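Long-range contacts in dipicolinate synthase subunit B (Bacillus halodurans, PDB 3LQK), which probably acts as the flavoprotein subunit of the synthase that makes dipicolinate during sporulation: residues F154-G158 against V170-L176; K8-L14 against L87-A93; K124-V128 against T179-L184. All coordinates share one frame; numbering follows the deposited sequence. Where two conformers were deposited one is given.

Contact 1 of 3, residues F154-G158 against V170-L176; sequences FIPFG and VARMEAL
Ile155 is the bump of this contact, and the turn after Ala171 is the hollow. Its CG1 branch carries CD1 into a niche walled by the selenium of Met173 and by Leu176, whose CD1 is 3.7 Å from Ile155 CD1. The other branch, lying anti to the backbone N, turns CG2 onto Ala171 CB and brings it tightly to 3.0 Å from Arg172 O, a close methyl-carbonyl approach. The methyl of Ala175 fills the shallow step beside it, touching Ile155 CG2 and resting 3.9 Å from Pro156 CD. Cutting Ile155 back to an alanine is likely to leave a gap between Met173 SE and Leu176 CD1, where Ile155 CD1 now sits. Alongside this packing the two segments pair antiparallel: Arg172 N bonds Pro156 O at 2.9 Å, and Gly158 and Val170 bond each other in both directions. At the non-hydrogen-bonded pair, Phe157 CB sits over Ala171 CA at 3.7 Å, while the ring leads away to Ile130. The hairpin of strands 152-159 and 169-171 lies against strand 126-132, with Met173 and Leu176 reaching strand 89-95 and Phe154 packing on helix 140-147.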
ATOM      1  N   PHE A 154      -2.371  -4.799  20.123  1.00  9.88           N
ATOM      2  CA  PHE A 154      -3.498  -5.711  19.908  1.00 10.31           C
ATOM      3  C   PHE A 154      -3.750  -6.661  21.086  1.00 10.27           C
ATOM      4  O   PHE A 154      -2.802  -7.257  21.635  1.00 10.84           O
ATOM      5  CB  PHE A 154      -3.269  -6.528  18.622  1.00 10.46           C
ATOM      6  CG  PHE A 154      -3.621  -5.798  17.348  1.00  9.24           C
ATOM      7  CD1 PHE A 154      -2.860  -4.734  16.902  1.00 12.07           C
ATOM      8  CD2 PHE A 154      -4.750  -6.157  16.607  1.00 14.96           C
ATOM      9  CE1 PHE A 154      -3.182  -4.057  15.759  1.00 12.94           C
ATOM     10  CE2 PHE A 154      -5.109  -5.444  15.456  1.00 13.79           C
ATOM     11  CZ  PHE A 154      -4.312  -4.423  15.020  1.00 14.08           C
ATOM     12  N   ILE A 155      -5.011  -6.736  21.536  1.00  9.71           N
ATOM     13  CA  ILE A 155      -5.432  -7.739  22.464  1.00  9.11           C
ATOM     14  C   ILE A 155      -5.220  -9.060  21.692  1.00 10.12           C
ATOM     15  O   ILE A 155      -5.554  -9.160  20.515  1.00 10.53           O
ATOM     16  CB  ILE A 155      -6.899  -7.621  22.833  1.00  9.89           C
ATOM     17  CG1 ILE A 155      -7.237  -6.253  23.472  1.00 10.14           C
ATOM     18  CG2 ILE A 155      -7.348  -8.801  23.746  1.00  8.58           C
ATOM     19  CD1 ILE A 155      -8.775  -6.026  23.636  1.00 12.03           C
ATOM     20  N   PRO A 156      -4.620 -10.050  22.335  1.00  9.30           N
ATOM     21  CA  PRO A 156      -4.299 -11.266  21.636  1.00  9.73           C
ATOM     22  C   PRO A 156      -5.511 -11.821  20.942  1.00  9.19           C
ATOM     23  O   PRO A 156      -6.648 -11.741  21.476  1.00  9.37           O
ATOM     24  CB  PRO A 156      -3.849 -12.205  22.785  1.00 10.24           C
ATOM     25  CG  PRO A 156      -3.165 -11.316  23.678  1.00 11.44           C
ATOM     26  CD  PRO A 156      -3.951  -9.997  23.647  1.00  9.49           C
ATOM     27  N   PHE A 157      -5.299 -12.387  19.770  1.00  9.93           N
ATOM     28  CA  PHE A 157      -6.412 -12.800  18.911  1.00 10.09           C
ATOM     29  C   PHE A 157      -6.110 -14.141  18.138  1.00 11.38           C
ATOM     30  O   PHE A 157      -4.971 -14.656  18.113  1.00 11.51           O
ATOM     31  CB  PHE A 157      -6.747 -11.665  17.944  1.00 10.46           C
ATOM     32  CG  PHE A 157      -5.579 -11.290  17.003  1.00 11.26           C
ATOM     33  CD1 PHE A 157      -5.345 -11.997  15.833  1.00 10.42           C
ATOM     34  CD2 PHE A 157      -4.742 -10.246  17.304  1.00 10.75           C
ATOM     35  CE1 PHE A 157      -4.282 -11.665  14.995  1.00 12.58           C
ATOM     36  CE2 PHE A 157      -3.710  -9.903  16.433  1.00 14.55           C
ATOM     37  CZ  PHE A 157      -3.478 -10.624  15.305  1.00 12.19           C
ATOM     38  N   GLY A 158      -7.119 -14.642  17.452  1.00 10.90           N
ATOM     39  CA  GLY A 158      -7.016 -15.926  16.780  1.00 11.52           C
ATOM     40  C   GLY A 158      -8.234 -16.166  15.938  1.00 10.69           C
ATOM     41  O   GLY A 158      -9.166 -15.361  15.960  1.00 10.99           O
ATOM     42  N   VAL A 170     -10.886 -12.886  15.974  1.00 10.65           N
ATOM     43  CA  VAL A 170     -11.516 -12.258  17.133  1.00 11.67           C
ATOM     44  C   VAL A 170     -10.545 -12.308  18.333  1.00 11.63           C
ATOM     45  O   VAL A 170      -9.852 -13.328  18.547  1.00 11.02           O
ATOM     46  CB  VAL A 170     -12.831 -12.971  17.510  1.00 13.85           C
ATOM     47  CG1 VAL A 170     -13.570 -12.307  18.763  1.00 15.14           C
ATOM     48  CG2 VAL A 170     -13.799 -13.016  16.259  1.00 13.63           C
ATOM     49  N   ALA A 171     -10.471 -11.203  19.056  1.00 10.64           N
ATOM     50  CA  ALA A 171      -9.633 -11.076  20.252  1.00 11.15           C
ATOM     51  C   ALA A 171     -10.203 -11.892  21.415  1.00 11.10           C
ATOM     52  O   ALA A 171     -11.398 -12.102  21.510  1.00 11.43           O
ATOM     53  CB  ALA A 171      -9.488  -9.561  20.686  1.00  8.39           C
ATOM     54  N   ARG A 172      -9.314 -12.331  22.293  1.00 10.97           N
ATOM     55  CA  ARG A 172      -9.649 -12.842  23.579  1.00 12.17           C
ATOM     56  C   ARG A 172      -9.798 -11.669  24.495  1.00 12.06           C
ATOM     57  O   ARG A 172      -8.797 -11.148  25.023  1.00 11.26           O
ATOM     58  CB  ARG A 172      -8.523 -13.738  24.115  1.00 13.77           C
ATOM     59  CG  ARG A 172      -8.877 -14.471  25.410  1.00 17.94           C
ATOM     60  CD  ARG A 172      -7.702 -15.330  25.869  1.00 23.21           C
ATOM     61  NE  ARG A 172      -7.531 -16.566  25.079  1.00 28.36           N
ATOM     62  CZ  ARG A 172      -6.456 -17.373  25.153  1.00 32.82           C
ATOM     63  NH1 ARG A 172      -6.413 -18.506  24.441  1.00 35.64           N
ATOM     64  NH2 ARG A 172      -5.422 -17.060  25.943  1.00 32.65           N
HETATM   65  N   MSE A 173     -11.047 -11.305  24.741  1.00 10.76           N
HETATM   66  CA  MSE A 173     -11.334 -10.080  25.478  1.00 13.34           C
HETATM   67  C   MSE A 173     -10.869 -10.149  26.922  1.00 12.95           C
HETATM   68  O   MSE A 173     -10.557  -9.106  27.508  1.00 12.83           O
HETATM   69  CB  MSE A 173     -12.826  -9.772  25.448  1.00 13.34           C
HETATM   70  CG  MSE A 173     -13.378  -9.403  24.023  1.00 16.57           C
HETATM   71 SE   MSE A 173     -12.234  -8.022  23.150  0.75 15.50          SE
HETATM   72  CE  MSE A 173     -13.166  -8.056  21.456  1.00 16.18           C
ATOM     73  N   GLU A 174     -10.826 -11.354  27.480  1.00 13.48           N
ATOM     74  CA  GLU A 174     -10.256 -11.531  28.831  1.00 15.48           C
ATOM     75  C   GLU A 174      -8.837 -11.069  28.989  1.00 12.88           C
ATOM     76  O   GLU A 174      -8.428 -10.782  30.127  1.00 12.44           O
ATOM     77  CB  GLU A 174     -10.212 -13.011  29.269  1.00 17.49           C
ATOM     78  CG  GLU A 174     -11.519 -13.598  29.465  1.00 27.57           C
ATOM     79  CD  GLU A 174     -11.473 -15.128  29.840  1.00 38.66           C
ATOM     80  OE1 GLU A 174     -10.389 -15.797  29.766  1.00 44.41           O
ATOM     81  OE2 GLU A 174     -12.563 -15.652  30.192  1.00 43.20           O
ATOM     82  N   ALA A 175      -8.062 -11.061  27.908  1.00 12.32           N
ATOM     83  CA  ALA A 175      -6.692 -10.530  27.921  1.00 12.60           C
ATOM     84  C   ALA A 175      -6.592  -9.008  27.859  1.00 12.48           C
ATOM     85  O   ALA A 175      -5.514  -8.448  27.799  1.00 12.93           O
ATOM     86  CB  ALA A 175      -5.841 -11.165  26.795  1.00 12.00           C
ATOM     87  N   LEU A 176      -7.692  -8.310  27.920  1.00 13.08           N
ATOM     88  CA  LEU A 176      -7.624  -6.837  27.722  1.00 14.85           C
ATOM     89  C   LEU A 176      -6.774  -6.099  28.769  1.00 15.81           C
ATOM     90  O   LEU A 176      -5.830  -5.370  28.399  1.00 15.99           O
ATOM     91  CB  LEU A 176      -9.036  -6.290  27.573  1.00 16.25           C
ATOM     92  CG  LEU A 176      -9.380  -4.821  27.340  1.00 20.14           C
ATOM     93  CD1 LEU A 176     -10.719  -4.740  26.513  1.00 23.39           C
ATOM     94  CD2 LEU A 176      -9.560  -4.117  28.642  1.00 18.43           C
TER

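Contact 2 of 3, residues K8-L14 against L87-A93; sequences KHVGFGL and LDCMVIA
Leu87 sets a methyl over the face of the His9 imidazole: in the conformer described, CD2 stands 3.5 Å from the ring centroid and 10° off its normal, a CH-pi contact. With CG anti to the backbone N (chi1 -167°), the His9 ring extends across Leu87, and its NE2 is hydrogen-bonded to Thr39 OG1 of the adjoining strand. The second branch of Leu87 turns in over Gly11, CD1 lying 3.8 Å from Gly11 CA. Next to it the selenomethionine Met90, bent at chi2, reaches forward along the same face and sets CE 3.6 Å from Gly13 N. Leu87 CD1 and the end of Met90 thus lie directly over the side-chain-less backbone of Gly11 and Gly13. On the other face the side chains of Val10 and Val91 cross obliquely, Val10 CG1 meeting Val91 CG2 at 3.8 Å. The Phe12 ring has Val91 CG1 over one face and, at its edge, Ala93 O 3.5 Å from CE2. Helices 25-33 and 176-184 cover this side, and helix 111-121 the side of Met90 and Ile92. Between the faces, strands 9-13 and 89-93 run parallel, their backbone bonds alternating from Gly11 N to Ala93 N. At the start, Asp88 OD2 takes the N-H of His9 on its anti lone pair, 2.9 Å away and nearly straight at 175°, while Asp88 N returns a bond to His9 O. Lys8 NZ stays 5.4 Å from Asp88 OD2, without charged contact. The chemistry is mainly backbone pairing sealed by apolar groups, with the carboxylate supplying an acceptor where the strand pairing begins.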
ATOM      1  N   LYS A   8      -5.302   6.045  36.498  1.00 22.43           N
ATOM      2  CA  LYS A   8      -5.155   6.010  35.045  1.00 21.40           C
ATOM      3  C   LYS A   8      -6.493   6.290  34.393  1.00 19.69           C
ATOM      4  O   LYS A   8      -7.535   5.782  34.837  1.00 19.73           O
ATOM      5  CB  LYS A   8      -4.649   4.665  34.556  1.00 21.69           C
ATOM      6  CG  LYS A   8      -3.347   4.151  35.238  1.00 24.66           C
ATOM      7  CD  LYS A   8      -2.104   4.753  34.590  1.00 27.31           C
ATOM      8  CE  LYS A   8      -0.852   4.392  35.377  1.00 29.98           C
ATOM      9  NZ  LYS A   8       0.204   5.335  34.911  1.00 36.43           N
ATOM     10  N   HIS A   9      -6.410   7.093  33.338  1.00 17.64           N
ATOM     11  CA  HIS A   9      -7.575   7.490  32.573  0.50 16.80           C
ATOM     12  C   HIS A   9      -7.556   6.700  31.271  1.00 15.77           C
ATOM     13  O   HIS A   9      -6.731   6.896  30.429  1.00 14.91           O
ATOM     14  CB  HIS A   9      -7.610   9.022  32.374  0.50 16.70           C
ATOM     15  CG  HIS A   9      -8.927   9.531  31.871  0.50 16.60           C
ATOM     16  ND1 HIS A   9      -9.132  10.849  31.527  0.50 18.87           N
ATOM     17  CD2 HIS A   9     -10.088   8.878  31.599  0.50 16.08           C
ATOM     18  CE1 HIS A   9     -10.370  10.990  31.086  0.50 19.88           C
ATOM     19  NE2 HIS A   9     -10.964   9.804  31.108  0.50 18.88           N
ATOM     20  N   VAL A  10      -8.464   5.739  31.170  1.00 14.67           N
ATOM     21  CA  VAL A  10      -8.541   4.836  30.032  1.00 14.35           C
ATOM     22  C   VAL A  10      -9.842   5.112  29.296  1.00 15.18           C
ATOM     23  O   VAL A  10     -10.911   5.228  29.904  1.00 16.34           O
ATOM     24  CB  VAL A  10      -8.576   3.403  30.511  1.00 15.17           C
ATOM     25  CG1 VAL A  10      -8.749   2.417  29.332  1.00 13.35           C
ATOM     26  CG2 VAL A  10      -7.339   3.093  31.378  1.00 12.95           C
ATOM     27  N   GLY A  11      -9.760   5.317  27.997  1.00 14.30           N
ATOM     28  CA  GLY A  11     -10.905   5.477  27.174  1.00 12.31           C
ATOM     29  C   GLY A  11     -11.288   4.100  26.676  1.00 12.80           C
ATOM     30  O   GLY A  11     -10.414   3.266  26.409  1.00 13.87           O
ATOM     31  N   PHE A  12     -12.580   3.852  26.522  1.00 11.83           N
ATOM     32  CA  PHE A  12     -13.101   2.520  26.099  1.00 12.67           C
ATOM     33  C   PHE A  12     -14.164   2.753  25.036  1.00 13.24           C
ATOM     34  O   PHE A  12     -15.317   3.072  25.314  1.00 13.09           O
ATOM     35  CB  PHE A  12     -13.662   1.773  27.308  1.00 12.50           C
ATOM     36  CG  PHE A  12     -13.695   0.283  27.163  1.00 14.28           C
ATOM     37  CD1 PHE A  12     -13.081  -0.510  28.103  1.00 13.03           C
ATOM     38  CD2 PHE A  12     -14.395  -0.329  26.114  1.00 14.15           C
ATOM     39  CE1 PHE A  12     -13.118  -1.897  27.998  1.00 12.92           C
ATOM     40  CE2 PHE A  12     -14.414  -1.717  25.972  1.00 14.95           C
ATOM     41  CZ  PHE A  12     -13.791  -2.499  26.921  1.00 14.93           C
ATOM     42  N   GLY A  13     -13.738   2.648  23.802  1.00 13.88           N
ATOM     43  CA  GLY A  13     -14.624   2.753  22.660  1.00 14.32           C
ATOM     44  C   GLY A  13     -15.149   1.447  22.134  1.00 13.86           C
ATOM     45  O   GLY A  13     -14.441   0.441  22.026  1.00 14.89           O
ATOM     46  N   LEU A  14     -16.424   1.488  21.795  1.00 14.29           N
ATOM     47  CA  LEU A  14     -17.197   0.353  21.318  1.00 13.71           C
ATOM     48  C   LEU A  14     -17.598   0.620  19.902  1.00 13.59           C
ATOM     49  O   LEU A  14     -18.152   1.705  19.559  1.00 10.73           O
ATOM     50  CB  LEU A  14     -18.422   0.210  22.195  1.00 13.85           C
ATOM     51  CG  LEU A  14     -18.101   0.187  23.707  1.00 16.32           C
ATOM     52  CD1 LEU A  14     -19.320   0.565  24.579  1.00 21.06           C
ATOM     53  CD2 LEU A  14     -17.646  -1.202  24.071  1.00 18.70           C
ATOM     54  N   LEU A  87      -6.074  10.968  27.629  1.00 15.41           N
ATOM     55  CA  LEU A  87      -6.121   9.634  28.158  1.00 14.95           C
ATOM     56  C   LEU A  87      -4.704   9.102  28.326  1.00 13.60           C
ATOM     57  O   LEU A  87      -3.816   9.427  27.580  1.00 15.13           O
ATOM     58  CB  LEU A  87      -6.873   8.720  27.181  1.00 13.18           C
ATOM     59  CG  LEU A  87      -8.306   9.104  26.899  1.00 15.06           C
ATOM     60  CD1 LEU A  87      -8.881   8.340  25.755  1.00 11.11           C
ATOM     61  CD2 LEU A  87      -9.234   8.951  28.197  1.00 14.55           C
ATOM     62  N   ASP A  88      -4.509   8.250  29.282  1.00 13.90           N
ATOM     63  CA  ASP A  88      -3.314   7.381  29.314  1.00 15.29           C
ATOM     64  C   ASP A  88      -3.355   6.202  28.335  1.00 14.47           C
ATOM     65  O   ASP A  88      -2.313   5.640  27.955  1.00 14.36           O
ATOM     66  CB  ASP A  88      -3.101   6.874  30.748  1.00 16.29           C
ATOM     67  CG  ASP A  88      -2.958   8.041  31.766  1.00 20.62           C
ATOM     68  OD1 ASP A  88      -2.071   8.913  31.555  1.00 21.85           O
ATOM     69  OD2 ASP A  88      -3.796   8.149  32.703  1.00 22.57           O
ATOM     70  N   CYS A  89      -4.552   5.804  27.929  1.00 13.88           N
ATOM     71  CA  CYS A  89      -4.675   4.755  26.967  1.00 13.33           C
ATOM     72  C   CYS A  89      -6.073   4.770  26.412  1.00 12.62           C
ATOM     73  O   CYS A  89      -7.052   5.030  27.122  1.00 11.17           O
ATOM     74  CB  CYS A  89      -4.410   3.402  27.667  1.00 13.92           C
ATOM     75  SG  CYS A  89      -4.567   1.887  26.594  1.00 17.27           S
HETATM   76  N   MSE A  90      -6.183   4.430  25.144  1.00 11.49           N
HETATM   77  CA  MSE A  90      -7.463   4.298  24.533  1.00 11.34           C
HETATM   78  C   MSE A  90      -7.625   2.865  24.101  1.00 12.27           C
HETATM   79  O   MSE A  90      -6.749   2.325  23.411  1.00 12.99           O
HETATM   80  CB  MSE A  90      -7.527   5.224  23.316  1.00 10.99           C
HETATM   81  CG  MSE A  90      -8.783   5.113  22.467  1.00  9.57           C
HETATM   82 SE   MSE A  90     -10.312   5.987  23.257  0.75  9.43          SE
HETATM   83  CE  MSE A  90     -11.644   5.149  22.184  1.00  9.54           C
ATOM     84  N   VAL A  91      -8.751   2.258  24.438  1.00 12.26           N
ATOM     85  CA  VAL A  91      -9.094   0.910  23.999  1.00 12.51           C
ATOM     86  C   VAL A  91     -10.205   1.018  22.975  1.00 13.44           C
ATOM     87  O   VAL A  91     -11.129   1.822  23.143  1.00 13.96           O
ATOM     88  CB  VAL A  91      -9.647   0.080  25.222  1.00 15.02           C
ATOM     89  CG1 VAL A  91      -9.984  -1.363  24.830  1.00 15.17           C
ATOM     90  CG2 VAL A  91      -8.630   0.072  26.374  1.00 13.50           C
ATOM     91  N   ILE A  92     -10.147   0.211  21.913  1.00 13.43           N
ATOM     92  CA  ILE A  92     -11.256   0.038  20.988  1.00 12.98           C
ATOM     93  C   ILE A  92     -11.559  -1.433  20.942  1.00 13.22           C
ATOM     94  O   ILE A  92     -10.767  -2.253  20.408  1.00 11.55           O
ATOM     95  CB  ILE A  92     -10.934   0.480  19.565  1.00 13.67           C
ATOM     96  CG1 ILE A  92     -10.340   1.917  19.510  1.00 15.99           C
ATOM     97  CG2 ILE A  92     -12.180   0.382  18.642  1.00 11.95           C
ATOM     98  CD1 ILE A  92      -9.906   2.287  18.071  1.00 13.14           C
ATOM     99  N   ALA A  93     -12.677  -1.791  21.569  1.00 12.47           N
ATOM    100  CA  ALA A  93     -13.111  -3.155  21.595  1.00 12.60           C
ATOM    101  C   ALA A  93     -14.615  -3.281  21.777  1.00 12.85           C
ATOM    102  O   ALA A  93     -15.170  -2.682  22.681  1.00 13.64           O
ATOM    103  CB  ALA A  93     -12.351  -3.932  22.670  1.00 12.19           C
TER

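Contact 3 of 3, residues K124-V128 against T179-L184; sequences KPVVV and TIEAAL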
ATOM      1  N   LYS A 124       0.507   8.419  23.132  1.00 13.17           N
ATOM      2  CA  LYS A 124       0.000   7.484  24.095  1.00 13.27           C
ATOM      3  C   LYS A 124      -0.648   6.251  23.380  1.00 12.62           C
ATOM      4  O   LYS A 124      -1.035   6.327  22.218  1.00 11.58           O
ATOM      5  CB  LYS A 124      -1.016   8.175  24.993  1.00 14.53           C
ATOM      6  CG  LYS A 124      -0.478   9.345  25.843  1.00 18.36           C
ATOM      7  CD  LYS A 124       0.479   8.886  26.827  1.00 25.32           C
ATOM      8  CE  LYS A 124       0.777   9.983  27.892  1.00 29.93           C
ATOM      9  NZ  LYS A 124       1.905  10.837  27.396  1.00 35.58           N
ATOM     10  N   PRO A 125      -0.741   5.120  24.094  1.00 11.34           N
ATOM     11  CA  PRO A 125      -1.117   3.865  23.455  1.00 10.51           C
ATOM     12  C   PRO A 125      -2.561   3.676  23.136  1.00 10.62           C
ATOM     13  O   PRO A 125      -3.465   4.075  23.915  1.00 10.55           O
ATOM     14  CB  PRO A 125      -0.716   2.811  24.496  1.00 11.57           C
ATOM     15  CG  PRO A 125      -0.783   3.503  25.805  1.00 11.42           C
ATOM     16  CD  PRO A 125      -0.204   4.900  25.454  1.00 11.09           C
ATOM     17  N   VAL A 126      -2.812   3.038  22.003  1.00 10.27           N
ATOM     18  CA  VAL A 126      -4.153   2.584  21.665  1.00  9.57           C
ATOM     19  C   VAL A 126      -4.105   1.081  21.600  1.00 10.57           C
ATOM     20  O   VAL A 126      -3.201   0.528  20.938  1.00 11.52           O
ATOM     21  CB  VAL A 126      -4.604   3.124  20.241  1.00  9.47           C
ATOM     22  CG1 VAL A 126      -5.999   2.545  19.798  1.00  5.63           C
ATOM     23  CG2 VAL A 126      -4.654   4.642  20.296  1.00  8.67           C
ATOM     24  N   VAL A 127      -5.084   0.428  22.220  1.00  9.54           N
ATOM     25  CA  VAL A 127      -5.179  -1.027  22.304  1.00  8.90           C
ATOM     26  C   VAL A 127      -6.455  -1.425  21.625  1.00  9.90           C
ATOM     27  O   VAL A 127      -7.510  -0.923  21.976  1.00 10.34           O
ATOM     28  CB  VAL A 127      -5.234  -1.467  23.754  1.00  9.70           C
ATOM     29  CG1 VAL A 127      -5.638  -2.971  23.906  1.00  8.16           C
ATOM     30  CG2 VAL A 127      -3.900  -1.129  24.465  1.00  9.09           C
ATOM     31  N   VAL A 128      -6.376  -2.331  20.654  1.00 10.56           N
ATOM     32  CA  VAL A 128      -7.521  -2.732  19.856  1.00 10.68           C
ATOM     33  C   VAL A 128      -7.829  -4.223  20.021  1.00 10.63           C
ATOM     34  O   VAL A 128      -6.928  -5.047  20.122  1.00  9.17           O
ATOM     35  CB  VAL A 128      -7.322  -2.385  18.318  1.00 12.65           C
ATOM     36  CG1 VAL A 128      -7.102  -0.861  18.121  1.00 12.36           C
ATOM     37  CG2 VAL A 128      -6.218  -3.083  17.730  1.00 13.97           C
ATOM     38  N   THR A 179      -3.120  -6.614  28.239  1.00 10.51           N
ATOM     39  CA  THR A 179      -2.691  -5.888  27.045  1.00 10.50           C
ATOM     40  C   THR A 179      -2.511  -4.421  27.360  1.00 11.23           C
ATOM     41  O   THR A 179      -1.535  -3.782  26.933  1.00 11.48           O
ATOM     42  CB  THR A 179      -3.656  -6.110  25.888  1.00 11.44           C
ATOM     43  OG1 THR A 179      -3.805  -7.537  25.687  1.00 12.10           O
ATOM     44  CG2 THR A 179      -3.199  -5.445  24.570  1.00  5.55           C
ATOM     45  N   ILE A 180      -3.410  -3.858  28.152  1.00 13.49           N
ATOM     46  CA  ILE A 180      -3.244  -2.437  28.558  1.00 14.20           C
ATOM     47  C   ILE A 180      -1.964  -2.296  29.395  1.00 14.77           C
ATOM     48  O   ILE A 180      -1.174  -1.372  29.171  1.00 14.23           O
ATOM     49  CB  ILE A 180      -4.490  -1.846  29.342  1.00 14.69           C
ATOM     50  CG1 ILE A 180      -5.734  -1.901  28.448  1.00 14.92           C
ATOM     51  CG2 ILE A 180      -4.221  -0.373  29.776  1.00 12.27           C
ATOM     52  CD1 ILE A 180      -7.009  -1.257  28.961  1.00 16.75           C
ATOM     53  N   GLU A 181      -1.767  -3.202  30.337  1.00 14.36           N
ATOM     54  CA  GLU A 181      -0.598  -3.094  31.206  1.00 16.24           C
ATOM     55  C   GLU A 181       0.725  -3.101  30.410  1.00 14.63           C
ATOM     56  O   GLU A 181       1.661  -2.326  30.722  1.00 14.62           O
ATOM     57  CB  GLU A 181      -0.572  -4.218  32.200  1.00 17.54           C
ATOM     58  CG  GLU A 181       0.447  -4.058  33.285  1.00 26.33           C
ATOM     59  CD  GLU A 181       0.907  -5.405  33.912  1.00 39.21           C
ATOM     60  OE1 GLU A 181       2.001  -5.411  34.555  1.00 47.13           O
ATOM     61  OE2 GLU A 181       0.201  -6.455  33.767  1.00 45.28           O
ATOM     62  N   ALA A 182       0.807  -3.946  29.393  1.00 11.02           N
ATOM     63  CA  ALA A 182       2.012  -4.004  28.596  1.00 11.65           C
ATOM     64  C   ALA A 182       2.095  -2.766  27.681  1.00 11.02           C
ATOM     65  O   ALA A 182       3.194  -2.183  27.490  1.00 11.42           O
ATOM     66  CB  ALA A 182       2.123  -5.307  27.806  1.00  9.82           C
ATOM     67  N   ALA A 183       0.967  -2.345  27.141  1.00 10.26           N
ATOM     68  CA  ALA A 183       0.964  -1.139  26.294  1.00 10.88           C
ATOM     69  C   ALA A 183       1.443   0.116  27.037  1.00 11.91           C
ATOM     70  O   ALA A 183       2.047   1.011  26.450  1.00 11.04           O
ATOM     71  CB  ALA A 183      -0.429  -0.874  25.730  1.00  9.35           C
ATOM     72  N   LEU A 184       1.050   0.241  28.287  1.00 12.99           N
ATOM     73  CA  LEU A 184       1.455   1.403  29.087  1.00 14.55           C
ATOM     74  C   LEU A 184       2.991   1.415  29.271  1.00 15.55           C
ATOM     75  O   LEU A 184       3.569   2.447  29.452  1.00 16.27           O
ATOM     76  CB  LEU A 184       0.767   1.401  30.457  1.00 14.81           C
ATOM     77  CG  LEU A 184      -0.734   1.703  30.486  1.00 16.08           C
ATOM     78  CD1 LEU A 184      -1.256   1.509  31.908  1.00 13.17           C
ATOM     79  CD2 LEU A 184      -0.963   3.141  29.954  1.00 13.73           C
TER
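Val127 stands with CG1 anti to its backbone N (chi1 168°) and CG2 anti to the carbonyl carbon, a fork whose two methyls meet different turns of helix 179-184. Val127 CG1 lies against Thr179 CG2 at 3.5 Å. The threonine's own rotation (chi1 -54°) gives this methyl to the strand and sends OG1 back along the helix, where it is hydrogen-bonded to Ala175 O, the carbonyl one turn earlier. CG2 of Val127 settles 3.7 Å from Ala183 CB, with Ile180 CG1 flanking it at 4.5 Å. Such packing of a helix on the central strands of a largely parallel sheet is that of a Rossmann-like alpha/beta sandwich. Here the axes of strand 126-128 and helix 179-184 run roughly antiparallel (150°) and pass 9.0 Å apart. Val126 and Val128 point away from the helix; Val126 meets Leu120 of helix 111-121 in the layer behind the sheet. Further along, at Ala183 and Leu184, the Pro125 ring leans on Ala183, CB to CB 3.9 Å, and its CG lies 3.8 Å from Ala183 O. Leu184 begins by pointing away, but its end comes back, CD2 lying 4.2 Å from Pro125 CG. Ala183 CB lies between Pro125 and Val127. Ile180 continues onto Cys89 and Val91 of the next strand, and Thr179 onto Pro156.

Overall arrangement
All three contacts belong to one sheet and to helix 176-184 on one of its faces. Contacts 2 and 3 are the closest pair, centres about 9 Å apart: strands 89-95 and 126-132 are neighbours, with Val127 N 2.8 Å from Met90 O, and Ile180 CD1 reaches Val91 CG2. Contact 1 is nested within the chain loop that contact 3 closes, their centres about 12 Å apart; Ile155 N probably bonds Val128 O at 2.9 Å. Contacts 1 and 2, centres about 15 Å apart, meet through Leu176, whose CD1 lies 3.8 Å from Phe12 CZ. Helix 176-184 takes part in contacts 1 and 3 and packs on contact 2.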